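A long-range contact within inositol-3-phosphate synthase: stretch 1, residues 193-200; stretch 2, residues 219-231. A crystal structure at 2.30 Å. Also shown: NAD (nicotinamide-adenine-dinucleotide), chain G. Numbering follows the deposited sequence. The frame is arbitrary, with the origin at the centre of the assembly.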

# COMPACT_ATOMS: atom_id res chain seq x y z
N PRO A 193 -6.39 -41.01 -3.16
CA PRO A 193 -4.97 -41.22 -2.84
C PRO A 193 -4.75 -42.46 -2.00
O PRO A 193 -5.62 -42.84 -1.22
CB PRO A 193 -4.62 -39.99 -2.00
CG PRO A 193 -5.63 -38.96 -2.41
CD PRO A 193 -6.89 -39.73 -2.60
N LEU A 194 -3.58 -43.09 -2.17
CA LEU A 194 -3.15 -44.21 -1.33
C LEU A 194 -3.00 -43.75 0.14
O LEU A 194 -2.81 -42.59 0.40
CB LEU A 194 -1.85 -44.82 -1.87
CG LEU A 194 -1.80 -45.17 -3.38
CD1 LEU A 194 -0.41 -45.53 -3.82
CD2 LEU A 194 -2.74 -46.28 -3.71
N PRO A 195 -3.17 -44.66 1.09
CA PRO A 195 -2.92 -44.31 2.49
C PRO A 195 -1.46 -44.02 2.75
O PRO A 195 -0.59 -44.53 2.05
CB PRO A 195 -3.41 -45.54 3.27
CG PRO A 195 -3.53 -46.62 2.29
CD PRO A 195 -3.69 -46.03 0.92
N SER A 196 -1.20 -43.12 3.70
CA SER A 196 0.17 -42.69 3.94
C SER A 196 0.62 -43.00 5.35
O SER A 196 -0.13 -43.51 6.17
CB SER A 196 0.31 -41.18 3.70
OG SER A 196 1.61 -40.90 3.21
N ILE A 197 1.87 -42.64 5.62
CA ILE A 197 2.48 -42.74 6.93
C ILE A 197 1.96 -41.52 7.66
O ILE A 197 2.00 -40.43 7.10
CB ILE A 197 4.00 -42.66 6.76
CG1 ILE A 197 4.47 -43.78 5.85
CG2 ILE A 197 4.74 -42.74 8.09
CD1 ILE A 197 5.91 -43.63 5.45
N TYR A 198 1.48 -41.68 8.89
CA TYR A 198 1.07 -40.56 9.73
C TYR A 198 1.76 -40.66 11.08
O TYR A 198 1.43 -41.53 11.86
CB TYR A 198 -0.46 -40.60 9.89
CG TYR A 198 -1.04 -39.56 10.84
CD1 TYR A 198 -0.60 -38.24 10.82
CD2 TYR A 198 -2.05 -39.89 11.74
CE1 TYR A 198 -1.12 -37.30 11.67
CE2 TYR A 198 -2.58 -38.94 12.59
CZ TYR A 198 -2.11 -37.65 12.54
OH TYR A 198 -2.60 -36.68 13.38
N TYR A 199 2.71 -39.77 11.39
CA TYR A 199 3.27 -39.74 12.74
C TYR A 199 2.86 -38.40 13.40
O TYR A 199 3.51 -37.37 13.17
CB TYR A 199 4.81 -39.92 12.74
CG TYR A 199 5.35 -41.18 12.06
CD1 TYR A 199 4.57 -42.34 11.92
CD2 TYR A 199 6.65 -41.22 11.59
CE1 TYR A 199 5.08 -43.47 11.31
CE2 TYR A 199 7.15 -42.35 10.97
CZ TYR A 199 6.37 -43.47 10.82
OH TYR A 199 6.89 -44.60 10.20
N PRO A 200 1.80 -38.41 14.20
CA PRO A 200 1.12 -37.17 14.61
C PRO A 200 2.10 -36.08 15.06
O PRO A 200 1.93 -34.89 14.74
CB PRO A 200 0.26 -37.63 15.78
CG PRO A 200 -0.05 -39.07 15.46
CD PRO A 200 1.18 -39.61 14.81
N ASN A 219 5.73 -49.77 13.25
CA ASN A 219 7.01 -50.27 12.78
C ASN A 219 7.35 -49.51 11.51
O ASN A 219 6.67 -49.68 10.49
CB ASN A 219 6.91 -51.78 12.50
CG ASN A 219 8.27 -52.43 12.19
OD1 ASN A 219 9.09 -51.92 11.41
ND2 ASN A 219 8.49 -53.61 12.78
N LYS A 220 8.39 -48.69 11.59
CA LYS A 220 8.79 -47.77 10.53
C LYS A 220 9.43 -48.48 9.35
O LYS A 220 9.43 -47.95 8.21
CB LYS A 220 9.73 -46.65 11.06
CG LYS A 220 9.09 -45.84 12.18
CD LYS A 220 9.87 -44.58 12.64
CE LYS A 220 9.07 -43.81 13.70
NZ LYS A 220 9.68 -42.46 13.99
N LEU A 221 10.01 -49.65 9.61
CA LEU A 221 10.60 -50.47 8.54
C LEU A 221 9.53 -51.17 7.72
O LEU A 221 9.65 -51.30 6.49
CB LEU A 221 11.62 -51.49 9.08
CG LEU A 221 12.19 -52.47 8.03
CD1 LEU A 221 13.18 -51.77 7.08
CD2 LEU A 221 12.86 -53.67 8.70
N GLU A 222 8.45 -51.60 8.37
CA GLU A 222 7.30 -52.07 7.61
C GLU A 222 6.72 -50.94 6.80
O GLU A 222 6.37 -51.14 5.65
CB GLU A 222 6.25 -52.62 8.52
CG GLU A 222 6.55 -53.99 9.06
CD GLU A 222 5.28 -54.80 9.20
OE1 GLU A 222 4.32 -54.23 9.79
OE2 GLU A 222 5.24 -55.95 8.69
N HIS A 223 6.69 -49.73 7.37
CA HIS A 223 6.26 -48.56 6.61
C HIS A 223 7.12 -48.32 5.39
O HIS A 223 6.59 -48.13 4.30
CB HIS A 223 6.14 -47.32 7.48
CG HIS A 223 5.05 -47.44 8.50
ND1 HIS A 223 5.09 -46.78 9.71
CD2 HIS A 223 3.92 -48.18 8.50
CE1 HIS A 223 4.02 -47.11 10.42
NE2 HIS A 223 3.30 -47.96 9.71
N LEU A 224 8.43 -48.38 5.59
CA LEU A 224 9.41 -48.22 4.51
C LEU A 224 9.14 -49.17 3.37
O LEU A 224 9.17 -48.78 2.21
CB LEU A 224 10.83 -48.44 5.05
CG LEU A 224 11.91 -48.51 4.00
CD1 LEU A 224 11.95 -47.26 3.17
CD2 LEU A 224 13.23 -48.69 4.71
N GLU A 225 8.87 -50.41 3.73
CA GLU A 225 8.63 -51.46 2.77
C GLU A 225 7.31 -51.25 2.05
O GLU A 225 7.17 -51.61 0.89
CB GLU A 225 8.61 -52.81 3.48
CG GLU A 225 9.99 -53.42 3.67
CD GLU A 225 10.71 -53.68 2.36
OE1 GLU A 225 10.05 -53.90 1.31
OE2 GLU A 225 11.94 -53.65 2.38
N HIS A 226 6.34 -50.67 2.76
CA HIS A 226 5.00 -50.50 2.20
C HIS A 226 5.04 -49.49 1.07
O HIS A 226 4.46 -49.72 0.00
CB HIS A 226 4.04 -50.03 3.28
CG HIS A 226 2.62 -49.89 2.82
ND1 HIS A 226 1.61 -50.69 3.29
CD2 HIS A 226 2.05 -49.03 1.95
CE1 HIS A 226 0.47 -50.32 2.74
NE2 HIS A 226 0.70 -49.31 1.93
N ILE A 227 5.72 -48.36 1.31
CA ILE A 227 5.91 -47.34 0.27
C ILE A 227 6.79 -47.83 -0.87
O ILE A 227 6.55 -47.50 -2.02
CB ILE A 227 6.56 -46.09 0.85
CG1 ILE A 227 5.81 -45.61 2.09
CG2 ILE A 227 6.64 -45.01 -0.23
CD1 ILE A 227 4.42 -45.07 1.81
N ARG A 228 7.86 -48.57 -0.55
CA ARG A 228 8.67 -49.18 -1.61
C ARG A 228 7.70 -49.94 -2.52
O ARG A 228 7.72 -49.77 -3.73
CB ARG A 228 9.73 -50.12 -1.03
CG ARG A 228 10.83 -49.39 -0.30
CD ARG A 228 12.04 -50.23 -0.01
NE ARG A 228 12.73 -50.60 -1.24
CZ ARG A 228 13.78 -51.40 -1.30
NH1 ARG A 228 14.30 -51.94 -0.20
NH2 ARG A 228 14.33 -51.66 -2.48
N ALA A 229 6.82 -50.73 -1.91
CA ALA A 229 5.87 -51.58 -2.63
C ALA A 229 5.00 -50.73 -3.53
O ALA A 229 4.72 -51.11 -4.67
CB ALA A 229 5.02 -52.37 -1.62
N ASP A 230 4.64 -49.54 -3.03
CA ASP A 230 3.76 -48.59 -3.73
C ASP A 230 4.41 -48.04 -4.97
O ASP A 230 3.77 -47.86 -6.00
CB ASP A 230 3.32 -47.45 -2.80
CG ASP A 230 2.20 -47.86 -1.84
OD1 ASP A 230 1.45 -48.86 -2.10
OD2 ASP A 230 1.95 -47.22 -0.80
N ILE A 231 5.71 -47.81 -4.88
CA ILE A 231 6.47 -47.22 -5.98
C ILE A 231 6.70 -48.20 -7.12
O ILE A 231 6.48 -47.86 -8.28
CB ILE A 231 7.83 -46.69 -5.45
CG1 ILE A 231 7.59 -45.48 -4.55
CG2 ILE A 231 8.77 -46.37 -6.62
CD1 ILE A 231 8.78 -45.07 -3.77
PA NAD G . -2.61 -28.58 1.96
O1A NAD G . -3.02 -28.75 3.34
O2A NAD G . -3.78 -28.17 1.17
O5B NAD G . -1.96 -29.94 1.49
C5B NAD G . -1.44 -30.84 2.42
C4B NAD G . -2.03 -32.20 2.12
O4B NAD G . -1.11 -33.18 2.54
C3B NAD G . -3.30 -32.45 2.88
O3B NAD G . -4.09 -33.22 1.98
C2B NAD G . -2.94 -33.38 4.01
O2B NAD G . -3.99 -34.35 4.03
C1B NAD G . -1.69 -34.06 3.47
N9A NAD G . -0.69 -34.64 4.41
C8A NAD G . -0.26 -34.19 5.62
N7A NAD G . 0.64 -35.07 6.11
C5A NAD G . 0.81 -36.09 5.24
C6A NAD G . 1.58 -37.27 5.26
N6A NAD G . 2.34 -37.64 6.30
N1A NAD G . 1.48 -38.13 4.19
C2A NAD G . 0.65 -37.86 3.15
N3A NAD G . -0.12 -36.73 3.18
C4A NAD G . -0.05 -35.84 4.19
O3 NAD G . -1.39 -27.52 1.82
PN NAD G . -0.89 -27.06 0.37
O1N NAD G . -1.26 -28.15 -0.57
O2N NAD G . -1.41 -25.71 0.14
O5D NAD G . 0.73 -27.11 0.43
C5D NAD G . 1.40 -28.24 0.96
C4D NAD G . 2.84 -27.95 1.42
O4D NAD G . 3.54 -27.21 0.45
C3D NAD G . 2.93 -27.14 2.72
O3D NAD G . 3.97 -27.66 3.50
C2D NAD G . 3.43 -25.79 2.26
O2D NAD G . 4.24 -25.09 3.19
C1D NAD G . 4.27 -26.19 1.08
N1N NAD G . 4.47 -24.96 0.31
C2N NAD G . 3.40 -24.33 -0.24
C3N NAD G . 3.60 -23.16 -0.93
C7N NAD G . 2.49 -22.73 -1.81
O7N NAD G . 1.32 -23.51 -1.74
N7N NAD G . 2.65 -21.67 -2.63
C4N NAD G . 4.90 -22.63 -1.10
C5N NAD G . 5.97 -23.28 -0.52
C6N NAD G . 5.74 -24.46 0.20
O HOH W 1 -0.04 -47.05 0.56

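Y199, I197 and H223 are the three residues most covered in this contact between an extended segment without regular structure and a helix. Y199 is the residue most covered by the other stretch. Its CA-to-CB bond points toward the helix, and chi1 is in the m well. The phenol oxygen reaches the first turn of the helix. There Y199 OH and H223 ND1 are 2.9 Å apart and form a hydrogen bond, the only direct one across the stretches. Either atom could be the donor. Each polar atom lies near the plane of the other ring, so the two rings meet rim to rim and do not stack. Their centroids are 5.8 Å apart and their planes are inclined at 39°. K220 packs beside the same hydroxyl, with Y199 OH 3.2 Å from K220 CG.

I197 makes the apolar contact with I227. I197 CD1 lies 3.9 Å from I227 CG1 and 4.2 Å from H223 CB. H223 and I227 are one helical turn apart, so the methyl touches two successive turns. The backbone I197 O accepts a weak hydrogen bond from NAD N6A at 2.9 Å.

Farther along the helix, L194 CD1 approaches D230 CG at 4.0 Å. A water links P195 O, H226 NE2 and D230 OD2, adding a polar bridge.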